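Probable Thioesterase (Bartonella henselae, PDB 3HM0) probably hydrolyses thioesters, most likely acyl-coenzyme A compounds, as a member of the hotdog-fold thioesterase superfamily. Local coordinates at residues 89-100 with 139-150. Numbering follows the deposited sequence.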
loop_
_atom_site.group_PDB
_atom_site.type_symbol
_atom_site.label_atom_id
_atom_site.label_comp_id
_atom_site.label_asym_id
_atom_site.label_seq_id
_atom_site.Cartn_x
_atom_site.Cartn_y
_atom_site.Cartn_z
ATOM N N LYS A 89 -5.414 16.671 -19.789
ATOM C CA LYS A 89 -5.258 15.427 -19.052
ATOM C C LYS A 89 -6.450 15.225 -18.129
ATOM O O LYS A 89 -6.970 16.178 -17.554
ATOM C CB LYS A 89 -3.964 15.432 -18.258
ATOM C CG LYS A 89 -2.753 15.781 -19.085
ATOM C CD LYS A 89 -1.483 15.590 -18.288
ATOM C CE LYS A 89 -0.268 15.629 -19.184
ATOM N NZ LYS A 89 0.896 16.093 -18.378
ATOM N N LEU A 90 -6.891 13.979 -18.008
ATOM C CA LEU A 90 -8.144 13.674 -17.331
ATOM C C LEU A 90 -7.985 12.454 -16.458
ATOM O O LEU A 90 -7.315 11.509 -16.846
ATOM C CB LEU A 90 -9.287 13.466 -18.347
ATOM C CG LEU A 90 -9.709 14.711 -19.144
ATOM C CD1 LEU A 90 -10.624 14.363 -20.322
ATOM C CD2 LEU A 90 -10.340 15.784 -18.228
ATOM N N PHE A 91 -8.597 12.480 -15.278
ATOM C CA PHE A 91 -8.456 11.394 -14.320
ATOM C C PHE A 91 -9.799 11.085 -13.715
ATOM O O PHE A 91 -10.576 11.980 -13.434
ATOM C CB PHE A 91 -7.487 11.749 -13.179
ATOM C CG PHE A 91 -6.112 12.189 -13.628
ATOM C CD1 PHE A 91 -5.086 11.261 -13.793
ATOM C CD2 PHE A 91 -5.841 13.530 -13.848
ATOM C CE1 PHE A 91 -3.801 11.658 -14.192
ATOM C CE2 PHE A 91 -4.571 13.952 -14.253
ATOM C CZ PHE A 91 -3.542 13.010 -14.425
ATOM N N PHE A 92 -10.073 9.803 -13.522
ATOM C CA PHE A 92 -11.194 9.388 -12.706
ATOM C C PHE A 92 -10.934 9.698 -11.231
ATOM O O PHE A 92 -9.774 9.789 -10.791
ATOM C CB PHE A 92 -11.476 7.919 -12.908
ATOM C CG PHE A 92 -12.148 7.622 -14.198
ATOM C CD1 PHE A 92 -13.320 8.283 -14.557
ATOM C CD2 PHE A 92 -11.625 6.676 -15.065
ATOM C CE1 PHE A 92 -13.957 7.999 -15.754
ATOM C CE2 PHE A 92 -12.269 6.379 -16.264
ATOM C CZ PHE A 92 -13.427 7.034 -16.610
ATOM N N VAL A 93 -12.015 9.921 -10.486
ATOM C CA VAL A 93 -11.922 10.175 -9.055
ATOM C C VAL A 93 -13.124 9.541 -8.396
ATOM O O VAL A 93 -14.263 9.686 -8.867
ATOM C CB VAL A 93 -11.910 11.681 -8.719
ATOM C CG1 VAL A 93 -11.790 11.904 -7.204
ATOM C CG2 VAL A 93 -10.754 12.370 -9.415
ATOM N N VAL A 94 -12.853 8.814 -7.320
ATOM C CA VAL A 94 -13.899 8.328 -6.451
ATOM C C VAL A 94 -14.441 9.508 -5.656
ATOM O O VAL A 94 -13.699 10.228 -4.974
ATOM C CB VAL A 94 -13.418 7.206 -5.523
ATOM C CG1 VAL A 94 -14.602 6.597 -4.802
ATOM C CG2 VAL A 94 -12.692 6.126 -6.334
ATOM N N ARG A 95 -15.746 9.707 -5.777
ATOM C CA ARG A 95 -16.423 10.763 -5.060
ATOM C C ARG A 95 -17.076 10.253 -3.780
ATOM O O ARG A 95 -16.973 10.872 -2.717
ATOM C CB ARG A 95 -17.455 11.390 -5.977
ATOM C CG ARG A 95 -16.875 12.432 -6.879
ATOM C CD ARG A 95 -16.585 13.678 -6.103
ATOM N NE ARG A 95 -15.755 14.551 -6.913
ATOM C CZ ARG A 95 -14.467 14.767 -6.696
ATOM N NH1 ARG A 95 -13.850 14.192 -5.663
ATOM N NH2 ARG A 95 -13.807 15.577 -7.505
ATOM N N HIS A 96 -17.744 9.121 -3.888
ATOM C CA HIS A 96 -18.375 8.512 -2.750
ATOM C C HIS A 96 -18.267 7.007 -2.912
ATOM O O HIS A 96 -18.274 6.483 -4.021
ATOM C CB HIS A 96 -19.838 8.974 -2.623
ATOM C CG HIS A 96 -20.720 8.019 -1.871
ATOM N ND1 HIS A 96 -21.061 8.203 -0.547
ATOM C CD2 HIS A 96 -21.333 6.870 -2.259
ATOM C CE1 HIS A 96 -21.843 7.210 -0.154
ATOM N NE2 HIS A 96 -22.025 6.388 -1.173
ATOM N N MET A 97 -18.143 6.320 -1.788
ATOM C CA MET A 97 -18.064 4.877 -1.794
ATOM C C MET A 97 -18.772 4.310 -0.542
ATOM O O MET A 97 -18.632 4.856 0.547
ATOM C CB MET A 97 -16.597 4.484 -1.845
ATOM C CG MET A 97 -16.357 3.047 -2.155
ATOM S SD MET A 97 -14.608 2.685 -2.508
ATOM C CE MET A 97 -14.844 1.064 -3.261
ATOM N N GLU A 98 -19.544 3.242 -0.728
ATOM C CA GLU A 98 -20.157 2.481 0.353
ATOM C C GLU A 98 -19.667 1.068 0.297
ATOM O O GLU A 98 -19.895 0.379 -0.701
ATOM C CB GLU A 98 -21.682 2.413 0.210
ATOM C CG GLU A 98 -22.438 3.254 1.236
ATOM C CD GLU A 98 -23.486 2.458 2.024
ATOM O OE1 GLU A 98 -24.297 1.725 1.394
ATOM O OE2 GLU A 98 -23.503 2.586 3.279
ATOM N N ILE A 99 -19.032 0.606 1.371
ATOM C CA ILE A 99 -18.565 -0.785 1.419
ATOM C C ILE A 99 -19.177 -1.578 2.565
ATOM O O ILE A 99 -19.275 -1.117 3.704
ATOM C CB ILE A 99 -17.018 -0.894 1.495
ATOM C CG1 ILE A 99 -16.360 0.112 0.560
ATOM C CG2 ILE A 99 -16.545 -2.324 1.188
ATOM C CD1 ILE A 99 -16.157 1.475 1.194
ATOM N N ASN A 100 -19.573 -2.791 2.227
ATOM C CA ASN A 100 -20.013 -3.753 3.210
ATOM C C ASN A 100 -19.032 -4.916 3.300
ATOM O O ASN A 100 -18.815 -5.614 2.306
ATOM C CB ASN A 100 -21.417 -4.265 2.851
ATOM C CG ASN A 100 -22.000 -5.170 3.933
ATOM O OD1 ASN A 100 -21.876 -4.883 5.134
ATOM N ND2 ASN A 100 -22.637 -6.267 3.513
ATOM N N VAL A 139 -17.491 -9.111 0.063
ATOM C CA VAL A 139 -17.515 -7.677 0.207
ATOM C C VAL A 139 -18.350 -7.129 -0.942
ATOM O O VAL A 139 -18.331 -7.694 -2.027
ATOM C CB VAL A 139 -16.063 -7.085 0.122
ATOM C CG1 VAL A 139 -16.086 -5.567 0.254
ATOM C CG2 VAL A 139 -15.153 -7.684 1.178
ATOM N N THR A 140 -19.094 -6.051 -0.706
ATOM C CA THR A 140 -19.925 -5.442 -1.764
ATOM C C THR A 140 -19.745 -3.935 -1.708
ATOM O O THR A 140 -19.497 -3.401 -0.633
ATOM C CB THR A 140 -21.438 -5.677 -1.546
ATOM O OG1 THR A 140 -21.847 -4.954 -0.382
ATOM C CG2 THR A 140 -21.782 -7.151 -1.389
ATOM N N ALA A 141 -19.899 -3.240 -2.832
ATOM C CA ALA A 141 -19.673 -1.798 -2.818
ATOM C C ALA A 141 -20.468 -0.992 -3.853
ATOM O O ALA A 141 -20.718 -1.467 -4.977
ATOM C CB ALA A 141 -18.177 -1.491 -2.933
ATOM N N LYS A 142 -20.858 0.221 -3.454
ATOM C CA LYS A 142 -21.453 1.192 -4.350
ATOM C C LYS A 142 -20.487 2.344 -4.461
ATOM O O LYS A 142 -20.037 2.896 -3.462
ATOM C CB LYS A 142 -22.816 1.687 -3.846
ATOM C CG LYS A 142 -24.035 0.834 -4.271
ATOM C CD LYS A 142 -24.300 -0.336 -3.303
ATOM C CE LYS A 142 -24.950 -1.553 -4.011
ATOM N NZ LYS A 142 -24.522 -2.892 -3.419
ATOM N N VAL A 143 -20.138 2.687 -5.693
ATOM C CA VAL A 143 -19.083 3.649 -5.915
ATOM C C VAL A 143 -19.597 4.730 -6.836
ATOM O O VAL A 143 -20.255 4.440 -7.835
ATOM C CB VAL A 143 -17.857 2.983 -6.561
ATOM C CG1 VAL A 143 -16.661 3.818 -6.328
ATOM C CG2 VAL A 143 -17.616 1.595 -5.974
ATOM N N GLU A 144 -19.291 5.974 -6.503
ATOM C CA GLU A 144 -19.545 7.101 -7.386
ATOM C C GLU A 144 -18.234 7.670 -7.953
ATOM O O GLU A 144 -17.339 8.070 -7.205
ATOM C CB GLU A 144 -20.304 8.194 -6.625
ATOM C CG GLU A 144 -20.902 9.267 -7.527
ATOM C CD GLU A 144 -21.479 10.438 -6.756
ATOM O OE1 GLU A 144 -22.293 10.214 -5.816
ATOM O OE2 GLU A 144 -21.106 11.587 -7.104
ATOM N N ILE A 145 -18.150 7.744 -9.277
ATOM C CA ILE A 145 -16.936 8.181 -9.974
ATOM C C ILE A 145 -17.161 9.443 -10.792
ATOM O O ILE A 145 -18.065 9.488 -11.613
ATOM C CB ILE A 145 -16.458 7.085 -10.952
ATOM C CG1 ILE A 145 -16.576 5.679 -10.329
ATOM C CG2 ILE A 145 -15.065 7.387 -11.470
ATOM C CD1 ILE A 145 -15.446 5.268 -9.415
ATOM N N ALA A 146 -16.338 10.457 -10.567
ATOM C CA ALA A 146 -16.305 11.652 -11.406
ATOM C C ALA A 146 -15.036 11.695 -12.272
ATOM O O ALA A 146 -14.093 10.901 -12.075
ATOM C CB ALA A 146 -16.373 12.902 -10.546
ATOM N N LEU A 147 -15.005 12.650 -13.203
ATOM C CA LEU A 147 -13.901 12.828 -14.144
ATOM C C LEU A 147 -13.329 14.224 -13.979
ATOM O O LEU A 147 -14.062 15.199 -14.109
ATOM C CB LEU A 147 -14.404 12.628 -15.587
ATOM C CG LEU A 147 -13.340 12.663 -16.700
ATOM C CD1 LEU A 147 -12.304 11.568 -16.491
ATOM C CD2 LEU A 147 -13.951 12.573 -18.120
ATOM N N ILE A 148 -12.043 14.347 -13.673
ATOM C CA ILE A 148 -11.475 15.672 -13.445
ATOM C C ILE A 148 -10.186 15.902 -14.205
ATOM O O ILE A 148 -9.509 14.951 -14.594
ATOM C CB ILE A 148 -11.203 15.951 -11.949
ATOM C CG1 ILE A 148 -10.120 15.012 -11.402
ATOM C CG2 ILE A 148 -12.478 15.880 -11.138
ATOM C CD1 ILE A 148 -9.481 15.500 -10.104
ATOM N N ASN A 149 -9.839 17.173 -14.391
ATOM C CA ASN A 149 -8.585 17.533 -15.037
ATOM C C ASN A 149 -7.453 17.784 -14.042
ATOM O O ASN A 149 -7.660 17.753 -12.830
ATOM C CB ASN A 149 -8.780 18.709 -15.986
ATOM C CG ASN A 149 -8.954 20.039 -15.269
ATOM O OD1 ASN A 149 -9.031 20.108 -14.034
ATOM N ND2 ASN A 149 -9.015 21.114 -16.050
ATOM N N GLU A 150 -6.260 18.036 -14.568
ATOM C CA GLU A 150 -5.030 18.184 -13.777
ATOM C C GLU A 150 -5.172 19.206 -12.639
ATOM O O GLU A 150 -4.437 19.162 -11.641
ATOM C CB GLU A 150 -3.923 18.632 -14.721
ATOM C CG GLU A 150 -2.571 17.984 -14.561
ATOM C CD GLU A 150 -1.581 18.602 -15.547
ATOM O OE1 GLU A 150 -2.023 18.972 -16.668
ATOM O OE2 GLU A 150 -0.378 18.746 -15.205
#
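A classic beta bulge interrupts the antiparallel ladder between strands 90-100 and 139-149: Arg95 and His96 both face Glu144. Arg95 N donates to Glu144 O (2.7 Å, nearly straight at 171°), while Glu144 N returns a bond to His96 O (2.7 Å), so both residues of the bulge remain bonded to Glu144. The bulge turns Arg95 toward the 139-149 strand, while His96 shares a face with Glu144. Arg95 bends at chi2 (-74°), laying its CG 3.7 Å from Ala146 CB, whose small methyl lets the aliphatic part of the arginine lie against it, and bringing NH2 to 3.9 Å from Ile148 CG2, while NH1 bonds to Phe101 O of the second subunit. On the face of Val93, Ala146 and Ile148, Val93 CG2 meets Ile148 CG1 (3.4 Å), the two branched side chains crossing at about a right angle.

In the hotdog fold, a curved antiparallel sheet wraps a long helix, here 58-72, and apolar residues suit the inner face. There Phe92 sets CD1 3.7 Å from Ile145 CG2, its ring edge also meeting Ala146 O, and the side chain also touches Leu71 of that helix. Val94 CG1 touches Val143 CG1 (3.8 Å), and Met97, extended with CG anti to the backbone N (chi1 -167°), runs alongside Val143, CE to CG2 3.9 Å. On the other face, at its polar end, Glu144 forms a salt bridge with Arg124, whereas His96 and Glu98 bond to Asn100 and His96 of the second subunit, whose strand continues the sheet.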